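Local structure of purine nucleoside phosphorylase (Schistosoma mansoni, 5KO5) at residues 25-31 against 78-83; 113-117 against 277-281; 44-50 against 69-75; 12-16 against 103-108. The protein probably catalyses the reversible phosphorolysis of purine nucleosides to the free base and ribose 1-phosphate, and holds cytosine in a pocket in this crystal. The contacts are given in a common frame with arbitrary orientation. Numbering follows the deposited sequence.

Contact 1: residues 25-31 against 78-83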
loop_
_atom_site.group_PDB
_atom_site.type_symbol
_atom_site.label_atom_id
_atom_site.label_comp_id
_atom_site.label_asym_id
_atom_site.label_seq_id
_atom_site.Cartn_x
_atom_site.Cartn_y
_atom_site.Cartn_z
ATOM N N VAL A 25 5.614 -16.942 35.709
ATOM C CA VAL A 25 6.380 -15.707 35.574
ATOM C C VAL A 25 5.423 -14.593 35.178
ATOM O O VAL A 25 4.660 -14.738 34.217
ATOM C CB VAL A 25 7.502 -15.849 34.526
ATOM C CG1 VAL A 25 8.132 -14.493 34.223
ATOM C CG2 VAL A 25 8.554 -16.845 34.998
ATOM N N LEU A 26 5.467 -13.483 35.913
ATOM C CA LEU A 26 4.685 -12.298 35.574
ATOM C C LEU A 26 5.623 -11.249 34.993
ATOM O O LEU A 26 6.284 -10.521 35.748
ATOM C CB LEU A 26 3.966 -11.754 36.811
ATOM C CG LEU A 26 2.829 -12.649 37.320
ATOM C CD1 LEU A 26 2.159 -12.042 38.541
ATOM C CD2 LEU A 26 1.810 -12.898 36.213
ATOM N N PRO A 27 5.715 -11.127 33.672
ATOM C CA PRO A 27 6.754 -10.280 33.077
ATOM C C PRO A 27 6.362 -8.811 33.086
ATOM O O PRO A 27 5.193 -8.454 32.916
ATOM C CB PRO A 27 6.835 -10.801 31.637
ATOM C CG PRO A 27 5.422 -11.248 31.351
ATOM C CD PRO A 27 4.881 -11.792 32.654
ATOM N N ASP A 28 7.369 -7.954 33.275
ATOM C CA ASP A 28 7.210 -6.509 33.169
ATOM C C ASP A 28 7.711 -5.966 31.841
ATOM O O ASP A 28 7.336 -4.851 31.454
ATOM C CB ASP A 28 7.988 -5.803 34.294
ATOM C CG ASP A 28 7.466 -6.142 35.682
ATOM O OD1 ASP A 28 6.246 -6.353 35.843
ATOM O OD2 ASP A 28 8.288 -6.190 36.619
ATOM N N ILE A 29 8.548 -6.727 31.145
ATOM C CA ILE A 29 9.234 -6.284 29.942
ATOM C C ILE A 29 9.069 -7.359 28.881
ATOM O O ILE A 29 9.161 -8.555 29.173
ATOM C CB ILE A 29 10.733 -6.057 30.250
ATOM C CG1 ILE A 29 10.891 -4.925 31.261
ATOM C CG2 ILE A 29 11.505 -5.751 28.993
ATOM C CD1 ILE A 29 12.163 -5.025 32.085
ATOM N N GLY A 30 8.809 -6.934 27.650
ATOM C CA GLY A 30 8.756 -7.827 26.511
ATOM C C GLY A 30 9.923 -7.544 25.589
ATOM O O GLY A 30 10.418 -6.416 25.521
ATOM N N ILE A 31 10.393 -8.578 24.895
ATOM C CA ILE A 31 11.484 -8.404 23.937
ATOM C C ILE A 31 11.171 -9.145 22.640
ATOM O O ILE A 31 10.647 -10.265 22.643
ATOM C CB ILE A 31 12.888 -8.748 24.496
ATOM C CG1 ILE A 31 13.050 -10.234 24.743
ATOM C CG2 ILE A 31 13.182 -8.001 25.800
ATOM C CD1 ILE A 31 14.459 -10.616 25.191
ATOM N N ARG A 78 15.061 -8.555 36.279
ATOM C CA ARG A 78 13.717 -8.200 35.852
ATOM C C ARG A 78 13.061 -9.390 35.164
ATOM O O ARG A 78 13.730 -10.204 34.522
ATOM C CB ARG A 78 13.744 -7.003 34.895
ATOM C CG ARG A 78 14.466 -5.778 35.448
ATOM C CD ARG A 78 13.804 -5.243 36.719
ATOM N NE ARG A 78 12.358 -5.075 36.566
ATOM C CZ ARG A 78 11.769 -3.978 36.097
ATOM N NH1 ARG A 78 12.494 -2.931 35.720
ATOM N NH2 ARG A 78 10.447 -3.928 36.001
ATOM N N LYS A 79 11.741 -9.481 35.294
ATOM C CA LYS A 79 10.983 -10.565 34.688
ATOM C C LYS A 79 10.589 -10.158 33.276
ATOM O O LYS A 79 10.051 -9.066 33.064
ATOM C CB LYS A 79 9.741 -10.865 35.525
ATOM C CG LYS A 79 10.078 -11.299 36.946
ATOM C CD LYS A 79 8.843 -11.375 37.829
ATOM C CE LYS A 79 9.220 -11.708 39.270
ATOM N NZ LYS A 79 8.038 -11.705 40.175
ATOM N N ILE A 80 10.896 -11.015 32.302
ATOM C CA ILE A 80 10.699 -10.671 30.903
ATOM C C ILE A 80 9.975 -11.801 30.183
ATOM O O ILE A 80 9.915 -12.940 30.651
ATOM C CB ILE A 80 12.023 -10.319 30.180
ATOM C CG1 ILE A 80 12.842 -11.576 29.897
ATOM C CG2 ILE A 80 12.845 -9.308 30.984
ATOM C CD1 ILE A 80 12.861 -11.939 28.436
ATOM N N VAL A 81 9.411 -11.456 29.027
ATOM C CA VAL A 81 8.843 -12.423 28.093
ATOM C C VAL A 81 9.389 -12.097 26.712
ATOM O O VAL A 81 9.369 -10.937 26.292
ATOM C CB VAL A 81 7.298 -12.412 28.104
ATOM C CG1 VAL A 81 6.741 -10.999 27.907
ATOM C CG2 VAL A 81 6.749 -13.354 27.046
ATOM N N ALA A 82 9.897 -13.109 26.014
ATOM C CA ALA A 82 10.527 -12.920 24.713
ATOM C C ALA A 82 9.793 -13.719 23.647
ATOM O O ALA A 82 9.356 -14.846 23.897
ATOM C CB ALA A 82 11.978 -13.409 24.746
ATOM N N MET A 83 9.696 -13.153 22.443
ATOM C CA MET A 83 9.257 -13.919 21.281
ATOM C C MET A 83 10.486 -14.492 20.592
ATOM O O MET A 83 11.318 -13.745 20.073
ATOM C CB MET A 83 8.454 -13.053 20.315
ATOM C CG MET A 83 7.155 -12.567 20.906
ATOM S SD MET A 83 6.056 -11.772 19.714
ATOM C CE MET A 83 5.490 -13.192 18.765
HETATM O O HOH W 1 6.708 -13.714 38.438
HETATM O O HOH W 2 10.486 -7.505 37.045
#
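Two parallel strands of the central mixed sheet in the purine nucleoside phosphorylase alpha/beta fold run side by side here, 4.7 Å apart between axes. R78 reaches back to the loop before strand 29-31: its NH2 donates to D28 OD2 at 3.2 Å in a salt bridge, while I29 CD1 lies over one face of the guanidinium. K79 O then takes D28 N at 2.9 Å and, weakly, I29 N at 3.4 Å; K79 N binds water 2, which also joins D28 OD2 and R78 NE. I80 pairs with I29, their CB and CG2 carbons 3.9 Å apart (I29 CB to I80 CG2). V81 works with both backbone groups, N to I29 O and O from I31 N, each 2.9 Å, and its CG1 meets P27 CG at 3.7 Å on the face opposite I80, toward M105 of helix 95-108. A82 lies beside I31 on the I80 face, CB to I31 CG1 3.4 Å. M83 closes the ladder, its N donating to I31 O at 3.0 Å.

Contact 2: residues 113-117 against 277-281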
loop_
_atom_site.group_PDB
_atom_site.type_symbol
_atom_site.label_atom_id
_atom_site.label_comp_id
_atom_site.label_asym_id
_atom_site.label_seq_id
_atom_site.Cartn_x
_atom_site.Cartn_y
_atom_site.Cartn_z
ATOM N N LEU A 113 8.296 -2.674 25.837
ATOM C CA LEU A 113 8.668 -3.614 24.787
ATOM C C LEU A 113 9.972 -3.136 24.157
ATOM O O LEU A 113 10.057 -1.991 23.698
ATOM C CB LEU A 113 7.558 -3.689 23.740
ATOM C CG LEU A 113 7.833 -4.539 22.497
ATOM C CD1 LEU A 113 8.174 -5.988 22.867
ATOM C CD2 LEU A 113 6.613 -4.481 21.595
ATOM N N LEU A 114 10.980 -4.007 24.151
ATOM C CA LEU A 114 12.279 -3.733 23.545
ATOM C C LEU A 114 12.372 -4.522 22.249
ATOM O O LEU A 114 12.119 -5.730 22.246
ATOM C CB LEU A 114 13.412 -4.185 24.475
ATOM C CG LEU A 114 13.379 -3.631 25.904
ATOM C CD1 LEU A 114 14.553 -4.167 26.731
ATOM C CD2 LEU A 114 13.353 -2.095 25.913
ATOM N N ILE A 115 12.744 -3.850 21.154
ATOM C CA ILE A 115 12.756 -4.461 19.828
ATOM C C ILE A 115 14.088 -4.176 19.148
ATOM O O ILE A 115 14.582 -3.045 19.183
ATOM C CB ILE A 115 11.617 -3.897 18.957
ATOM C CG1 ILE A 115 10.267 -4.012 19.663
ATOM C CG2 ILE A 115 11.576 -4.616 17.607
ATOM C CD1 ILE A 115 9.125 -3.346 18.896
ATOM N N THR A 116 14.661 -5.192 18.503
ATOM C CA THR A 116 15.791 -4.976 17.610
ATOM C C THR A 116 15.442 -5.493 16.221
ATOM O O THR A 116 14.560 -6.338 16.054
ATOM C CB THR A 116 17.086 -5.650 18.108
ATOM O OG1 THR A 116 16.883 -7.069 18.217
ATOM C CG2 THR A 116 17.504 -5.087 19.462
ATOM N N ASN A 117 16.130 -4.956 15.215
ATOM C CA ASN A 117 15.944 -5.406 13.846
ATOM C C ASN A 117 17.236 -5.167 13.074
ATOM O O ASN A 117 18.137 -4.464 13.537
ATOM C CB ASN A 117 14.734 -4.730 13.171
ATOM C CG ASN A 117 14.896 -3.226 13.006
ATOM O OD1 ASN A 117 15.830 -2.751 12.359
ATOM N ND2 ASN A 117 13.961 -2.469 13.569
ATOM N N PHE A 277 21.525 -4.536 25.731
ATOM C CA PHE A 277 20.131 -4.722 26.110
ATOM C C PHE A 277 19.994 -5.320 27.504
ATOM O O PHE A 277 19.050 -4.984 28.225
ATOM C CB PHE A 277 19.389 -5.528 25.039
ATOM C CG PHE A 277 18.745 -4.663 23.997
ATOM C CD1 PHE A 277 19.489 -3.719 23.306
ATOM C CD2 PHE A 277 17.395 -4.764 23.739
ATOM C CE1 PHE A 277 18.880 -2.891 22.359
ATOM C CE2 PHE A 277 16.789 -3.957 22.784
ATOM C CZ PHE A 277 17.544 -3.013 22.108
ATOM N N LYS A 278 20.920 -6.189 27.914
ATOM C CA LYS A 278 20.896 -6.660 29.297
ATOM C C LYS A 278 21.025 -5.491 30.267
ATOM O O LYS A 278 20.278 -5.403 31.247
ATOM C CB LYS A 278 21.995 -7.704 29.521
ATOM C CG LYS A 278 22.045 -8.306 30.915
ATOM C CD LYS A 278 23.147 -9.369 30.989
ATOM C CE LYS A 278 23.301 -9.938 32.385
ATOM N NZ LYS A 278 24.397 -10.951 32.432
ATOM N N GLU A 279 21.940 -4.561 29.987
ATOM C CA GLU A 279 22.109 -3.409 30.867
ATOM C C GLU A 279 20.903 -2.477 30.808
ATOM O O GLU A 279 20.490 -1.928 31.836
ATOM C CB GLU A 279 23.407 -2.667 30.541
ATOM C CG GLU A 279 23.684 -1.462 31.445
ATOM C CD GLU A 279 24.036 -1.837 32.874
ATOM O OE1 GLU A 279 24.192 -3.041 33.169
ATOM O OE2 GLU A 279 24.155 -0.914 33.708
ATOM N N ILE A 280 20.321 -2.284 29.622
ATOM C CA ILE A 280 19.089 -1.501 29.528
ATOM C C ILE A 280 18.020 -2.096 30.435
ATOM O O ILE A 280 17.365 -1.385 31.206
ATOM C CB ILE A 280 18.612 -1.396 28.068
ATOM C CG1 ILE A 280 19.571 -0.526 27.248
ATOM C CG2 ILE A 280 17.185 -0.831 28.013
ATOM C CD1 ILE A 280 19.348 -0.619 25.743
ATOM N N ILE A 281 17.855 -3.422 30.378
ATOM C CA ILE A 281 16.863 -4.102 31.208
ATOM C C ILE A 281 17.126 -3.854 32.693
ATOM O O ILE A 281 16.214 -3.497 33.450
ATOM C CB ILE A 281 16.806 -5.601 30.857
ATOM C CG1 ILE A 281 16.225 -5.790 29.454
ATOM C CG2 ILE A 281 15.985 -6.370 31.886
ATOM C CD1 ILE A 281 16.367 -7.200 28.903
#
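F277 lays its ring obliquely against strand 113-117, reaching across L114, I115 and T116 from helix 277-281. Its CE2 comes within 3.8 Å of L114 CB and its CZ within 3.4 Å of T116 CG2. L114 points toward the helix and uses CD1 one turn further on, 3.6 Å from I281 CG1 and a looser 4.4 Å from I280 CG2. F277 and I281 are one turn apart, joined by the I281 N to F277 O bond of 2.9 Å, so both can address the same strand. The segments run nearly antiparallel, at 168°, with 11.0 Å between axes: C-terminal helix 259-283 lies on the central sheet, where L238 and I29 of the flanking strands complete the floor beneath I280 and I281. T116 gives the helix its methyl, whereas its OG1 hydrogen-bonds G34 N; the bound cytosine is about 12 Å from this side chain. With no hydrogen bond across the interface, the joint between helix and sheet depends on apolar side chains fitting together.

Contact 3: residues 44-50 against 69-75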
loop_
_atom_site.group_PDB
_atom_site.type_symbol
_atom_site.label_atom_id
_atom_site.label_comp_id
_atom_site.label_asym_id
_atom_site.label_seq_id
_atom_site.Cartn_x
_atom_site.Cartn_y
_atom_site.Cartn_z
ATOM N N ILE A 44 18.234 -16.201 29.204
ATOM C CA ILE A 44 17.218 -15.915 30.210
ATOM C C ILE A 44 17.333 -16.916 31.355
ATOM O O ILE A 44 17.478 -18.127 31.139
ATOM C CB ILE A 44 15.833 -15.958 29.547
ATOM C CG1 ILE A 44 15.706 -14.839 28.514
ATOM C CG2 ILE A 44 14.744 -15.831 30.577
ATOM C CD1 ILE A 44 14.477 -14.956 27.649
ATOM N N GLU A 45 17.277 -16.414 32.588
ATOM C CA GLU A 45 17.438 -17.253 33.767
ATOM C C GLU A 45 16.098 -17.814 34.227
ATOM O O GLU A 45 15.043 -17.211 34.012
ATOM C CB GLU A 45 18.069 -16.465 34.915
ATOM C CG GLU A 45 19.371 -15.774 34.555
ATOM C CD GLU A 45 20.022 -15.122 35.757
ATOM O OE1 GLU A 45 20.487 -15.858 36.653
ATOM O OE2 GLU A 45 20.053 -13.874 35.814
ATOM N N GLU A 46 16.160 -18.980 34.880
ATOM C CA GLU A 46 14.973 -19.682 35.375
ATOM C C GLU A 46 13.898 -19.752 34.298
ATOM O O GLU A 46 12.713 -19.524 34.547
ATOM C CB GLU A 46 14.436 -19.049 36.656
ATOM C CG GLU A 46 15.438 -18.987 37.790
ATOM C CD GLU A 46 15.052 -17.954 38.826
ATOM O OE1 GLU A 46 15.039 -18.287 40.029
ATOM O OE2 GLU A 46 14.754 -16.808 38.428
ATOM N N ARG A 47 14.322 -20.066 33.082
ATOM C CA ARG A 47 13.468 -19.782 31.948
ATOM C C ARG A 47 12.449 -20.888 31.712
ATOM O O ARG A 47 12.637 -22.051 32.080
ATOM C CB ARG A 47 14.293 -19.528 30.692
ATOM C CG ARG A 47 15.001 -20.737 30.155
ATOM C CD ARG A 47 15.679 -20.367 28.862
ATOM N NE ARG A 47 15.898 -21.527 28.011
ATOM C CZ ARG A 47 16.081 -21.449 26.699
ATOM N NH1 ARG A 47 16.276 -22.551 25.988
ATOM N NH2 ARG A 47 16.061 -20.265 26.099
ATOM N N LYS A 48 11.349 -20.494 31.086
ATOM C CA LYS A 48 10.274 -21.393 30.702
ATOM C C LYS A 48 10.014 -21.171 29.223
ATOM O O LYS A 48 9.702 -20.049 28.809
ATOM C CB LYS A 48 9.012 -21.092 31.513
ATOM C CG LYS A 48 7.830 -21.959 31.146
ATOM C CD LYS A 48 8.145 -23.425 31.385
ATOM C CE LYS A 48 7.115 -24.313 30.719
ATOM N NZ LYS A 48 7.379 -25.761 30.944
ATOM N N VAL A 49 10.162 -22.225 28.430
ATOM C CA VAL A 49 10.001 -22.168 26.981
ATOM C C VAL A 49 8.625 -22.723 26.638
ATOM O O VAL A 49 8.314 -23.875 26.962
ATOM C CB VAL A 49 11.106 -22.964 26.272
ATOM C CG1 VAL A 49 10.957 -22.845 24.767
ATOM C CG2 VAL A 49 12.480 -22.486 26.722
ATOM N N ILE A 50 7.804 -21.912 25.976
ATOM C CA ILE A 50 6.445 -22.315 25.626
ATOM C C ILE A 50 6.274 -22.257 24.112
ATOM O O ILE A 50 6.180 -21.158 23.548
ATOM C CB ILE A 50 5.413 -21.411 26.318
ATOM C CG1 ILE A 50 5.682 -21.330 27.823
ATOM C CG2 ILE A 50 4.007 -21.914 26.049
ATOM C CD1 ILE A 50 4.711 -20.427 28.562
ATOM N N ASN A 69 8.678 -19.936 19.822
ATOM C CA ASN A 69 8.503 -20.140 21.253
ATOM C C ASN A 69 8.353 -18.797 21.945
ATOM O O ASN A 69 8.971 -17.809 21.542
ATOM C CB ASN A 69 9.738 -20.791 21.885
ATOM C CG ASN A 69 9.987 -22.196 21.396
ATOM O OD1 ASN A 69 9.063 -23.010 21.294
ATOM N ND2 ASN A 69 11.242 -22.500 21.107
ATOM N N LEU A 70 7.524 -18.771 22.983
ATOM C CA LEU A 70 7.543 -17.703 23.970
ATOM C C LEU A 70 8.443 -18.153 25.114
ATOM O O LEU A 70 8.285 -19.264 25.626
ATOM C CB LEU A 70 6.130 -17.475 24.498
ATOM C CG LEU A 70 5.687 -16.050 24.804
ATOM C CD1 LEU A 70 5.765 -15.179 23.553
ATOM C CD2 LEU A 70 4.268 -16.069 25.357
ATOM N N VAL A 71 9.391 -17.306 25.502
ATOM C CA VAL A 71 10.349 -17.635 26.554
ATOM C C VAL A 71 10.192 -16.621 27.680
ATOM O O VAL A 71 10.303 -15.410 27.452
ATOM C CB VAL A 71 11.791 -17.657 26.021
ATOM C CG1 VAL A 71 12.758 -18.108 27.111
ATOM C CG2 VAL A 71 11.891 -18.559 24.792
ATOM N N LEU A 72 9.925 -17.111 28.889
ATOM C CA LEU A 72 9.754 -16.260 30.055
ATOM C C LEU A 72 10.809 -16.592 31.096
ATOM O O LEU A 72 11.207 -17.751 31.253
ATOM C CB LEU A 72 8.367 -16.438 30.688
ATOM C CG LEU A 72 7.195 -15.991 29.810
ATOM C CD1 LEU A 72 6.602 -17.168 29.054
ATOM C CD2 LEU A 72 6.143 -15.287 30.644
ATOM N N GLY A 73 11.246 -15.565 31.818
ATOM C CA GLY A 73 12.228 -15.765 32.874
ATOM C C GLY A 73 12.771 -14.440 33.354
ATOM O O GLY A 73 12.106 -13.409 33.248
ATOM N N SER A 74 13.995 -14.477 33.873
ATOM C CA SER A 74 14.615 -13.305 34.474
ATOM C C SER A 74 15.860 -12.910 33.697
ATOM O O SER A 74 16.684 -13.767 33.357
ATOM C CB SER A 74 14.983 -13.564 35.940
ATOM O OG SER A 74 13.819 -13.689 36.741
ATOM N N VAL A 75 15.991 -11.615 33.420
ATOM C CA VAL A 75 17.209 -11.029 32.876
ATOM C C VAL A 75 17.533 -9.796 33.700
ATOM O O VAL A 75 16.685 -8.908 33.851
ATOM C CB VAL A 75 17.053 -10.636 31.396
ATOM C CG1 VAL A 75 18.270 -9.833 30.939
ATOM C CG2 VAL A 75 16.857 -11.869 30.535
#
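Six backbone hydrogen bonds join 44-50 to 69-75, falling into three reciprocal antiparallel pairs. E45 and S74 exchange the first two, E45 N to S74 O at 2.8 Å and S74 N to E45 O at 2.9 Å. K48 and L72 make the next, with K48 N to L72 O at 2.8 Å and L72 N to K48 O at 2.9 Å; I50 and L70 finish with I50 N to L70 O at 2.7 Å and L70 N to I50 O at 2.8 Å. Between the first and second pairs the register slips by one residue. E46, with both phi and psi positive, turns the corner there, and G73 sits opposite, where a CB would clash with E45 O and I44 CG2. V71 and G73 turn their backbone bonds to A82 and I80 on the other edge, so strand 69-75 is satisfied from two sides. N69 ND2 binds Q84 OE1. Apolar groups fill in around this ladder: I44 CD1 meets V71 CG1 at 3.6 Å, and I50 CD1 meets L72 CD1 at 3.8 Å. Helix 9-23 touches the face bearing K48, I50, L70 and L72, whereas I41 lies against V71 on the other. The result is an antiparallel ladder interrupted by a beta bulge, adding strand 47-51 beyond strand 69-75 in the mixed sheet of the phosphorylase fold.

Contact 4: residues 12-16 against 103-108. With EDO (1,2-ethanediol), chain E.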
loop_
_atom_site.group_PDB
_atom_site.type_symbol
_atom_site.label_atom_id
_atom_site.label_comp_id
_atom_site.label_asym_id
_atom_site.label_seq_id
_atom_site.Cartn_x
_atom_site.Cartn_y
_atom_site.Cartn_z
ATOM N N ALA A 12 -7.087 -13.098 23.554
ATOM C CA ALA A 12 -5.809 -12.806 24.194
ATOM C C ALA A 12 -5.813 -13.259 25.648
ATOM O O ALA A 12 -4.787 -13.733 26.157
ATOM C CB ALA A 12 -5.486 -11.314 24.088
ATOM N N SER A 13 -6.961 -13.140 26.332
ATOM C CA SER A 13 -7.063 -13.584 27.724
ATOM C C SER A 13 -6.859 -15.089 27.840
ATOM O O SER A 13 -6.222 -15.572 28.779
ATOM C CB SER A 13 -8.432 -13.213 28.304
ATOM O OG SER A 13 -8.610 -11.816 28.464
ATOM N N MET A 14 -7.415 -15.847 26.894
ATOM C CA MET A 14 -7.272 -17.297 26.951
ATOM C C MET A 14 -5.814 -17.705 26.781
ATOM O O MET A 14 -5.330 -18.614 27.471
ATOM C CB MET A 14 -8.155 -17.962 25.899
ATOM C CG MET A 14 -8.128 -19.480 25.973
ATOM S SD MET A 14 -9.291 -20.280 24.858
ATOM C CE MET A 14 -9.130 -21.986 25.387
ATOM N N ALA A 15 -5.095 -17.031 25.881
ATOM C CA ALA A 15 -3.669 -17.292 25.723
ATOM C C ALA A 15 -2.894 -16.903 26.975
ATOM O O ALA A 15 -2.013 -17.648 27.423
ATOM C CB ALA A 15 -3.133 -16.544 24.499
ATOM N N ALA A 16 -3.205 -15.742 27.555
ATOM C CA ALA A 16 -2.478 -15.307 28.744
ATOM C C ALA A 16 -2.743 -16.232 29.927
ATOM O O ALA A 16 -1.828 -16.530 30.707
ATOM C CB ALA A 16 -2.817 -13.850 29.067
ATOM N N ARG A 103 -0.761 -8.166 22.381
ATOM C CA ARG A 103 -1.855 -7.993 23.328
ATOM C C ARG A 103 -1.793 -9.008 24.464
ATOM O O ARG A 103 -2.165 -8.683 25.600
ATOM C CB ARG A 103 -3.176 -8.030 22.574
ATOM C CG ARG A 103 -3.308 -6.779 21.730
ATOM C CD ARG A 103 -4.561 -6.731 20.866
ATOM N NE ARG A 103 -4.640 -5.404 20.256
ATOM C CZ ARG A 103 -5.424 -5.091 19.236
ATOM N NH1 ARG A 103 -6.232 -6.006 18.706
ATOM N NH2 ARG A 103 -5.389 -3.860 18.738
ATOM N N VAL A 104 -1.313 -10.224 24.187
ATOM C CA VAL A 104 -1.052 -11.175 25.264
ATOM C C VAL A 104 0.018 -10.632 26.203
ATOM O O VAL A 104 -0.126 -10.700 27.427
ATOM C CB VAL A 104 -0.683 -12.549 24.676
ATOM C CG1 VAL A 104 -0.161 -13.480 25.766
ATOM C CG2 VAL A 104 -1.909 -13.150 23.984
ATOM N N MET A 105 1.104 -10.078 25.651
ATOM C CA MET A 105 2.092 -9.422 26.504
ATOM C C MET A 105 1.437 -8.392 27.410
ATOM O O MET A 105 1.743 -8.329 28.603
ATOM C CB MET A 105 3.168 -8.739 25.666
ATOM C CG MET A 105 4.135 -9.688 25.003
ATOM S SD MET A 105 5.430 -8.717 24.221
ATOM C CE MET A 105 6.440 -10.016 23.498
ATOM N N LYS A 106 0.526 -7.579 26.865
ATOM C CA LYS A 106 -0.131 -6.563 27.680
ATOM C C LYS A 106 -0.886 -7.203 28.838
ATOM O O LYS A 106 -0.760 -6.768 29.987
ATOM C CB LYS A 106 -1.073 -5.720 26.817
ATOM C CG LYS A 106 -1.885 -4.672 27.608
ATOM C CD LYS A 106 -1.015 -3.490 28.044
ATOM C CE LYS A 106 -1.705 -2.568 29.035
ATOM N NZ LYS A 106 -2.915 -1.914 28.494
ATOM N N LEU A 107 -1.664 -8.254 28.551
ATOM C CA LEU A 107 -2.423 -8.921 29.605
ATOM C C LEU A 107 -1.519 -9.617 30.610
ATOM O O LEU A 107 -1.917 -9.802 31.765
ATOM C CB LEU A 107 -3.418 -9.917 29.012
ATOM C CG LEU A 107 -4.490 -9.269 28.128
ATOM C CD1 LEU A 107 -5.515 -10.299 27.708
ATOM C CD2 LEU A 107 -5.162 -8.106 28.830
ATOM N N LEU A 108 -0.318 -10.020 30.197
ATOM C CA LEU A 108 0.627 -10.616 31.136
ATOM C C LEU A 108 1.268 -9.589 32.052
ATOM O O LEU A 108 1.873 -9.979 33.060
ATOM C CB LEU A 108 1.728 -11.379 30.394
ATOM C CG LEU A 108 1.313 -12.653 29.656
ATOM C CD1 LEU A 108 2.457 -13.173 28.795
ATOM C CD2 LEU A 108 0.819 -13.720 30.633
HETATM C C1 EDO E . -5.914 -4.319 28.077
HETATM O O1 EDO E . -5.314 -3.119 27.567
HETATM C C2 EDO E . -6.078 -4.234 29.589
HETATM O O2 EDO E . -4.817 -4.452 30.240
#
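Three alanines, A12, A15 and A16, make up most of the first helix's side of this crossing, and their small side chains let the larger residues of helix 103-108 come close. The axes pass 8.7 Å apart at an angle of -61°, and the CA atoms of A12 and V104 are only 5.1 Å from each other. V104 reaches in with CG2, 3.6 Å from A15 CB and 4.0 Å from A12 CB. L107 stretches along the helix: its CD1 lies 3.8 Å from A12 CB and 3.5 Å from S13 N, while its CB is 4.0 Å from A16 CB. L108 CD2 completes the set at 4.0 Å from A16 CB. No hydrogen bond crosses. S13 OG turns back to Y9 O within its own helix, and the R103 side chain leads away to bind A7 O through NH1. Beyond the interface, K106 NZ donates to O1 of the 1,2-ethanediol at 2.8 Å, a molecule probably left from crystallisation, and also bonds C233 O. On another side of helix 95-108, M105 packs on V81 and M83 of strand 78-84. This is an apolar helix-helix crossing in the layered alpha/beta phosphorylase fold, with N-terminal helix 9-23 set against a helix that lies on the central sheet.

From the N terminus, helix 9-23 opens contact 4 and leads into strand 29-32, which opens contact 1. Next comes 44-50, paired with 69-75 in contact 3, the shortest loop of the set. Strand 78-84 then closes contact 1 around it, and helix 95-108 closes contact 4 around both, so the three nest. Contact 2 begins only afterwards, with strand 112-121, and waits for helix 259-283 near the C terminus. In the sheet, strand 78-84 lies next to strand 69-75 of contact 3, and strand 29-32 next to strand 112-121 of contact 2. M105 of contact 4 packs on V81 and M83 on one face, and helix 259-283 lies on the other, where I281 also touches V75.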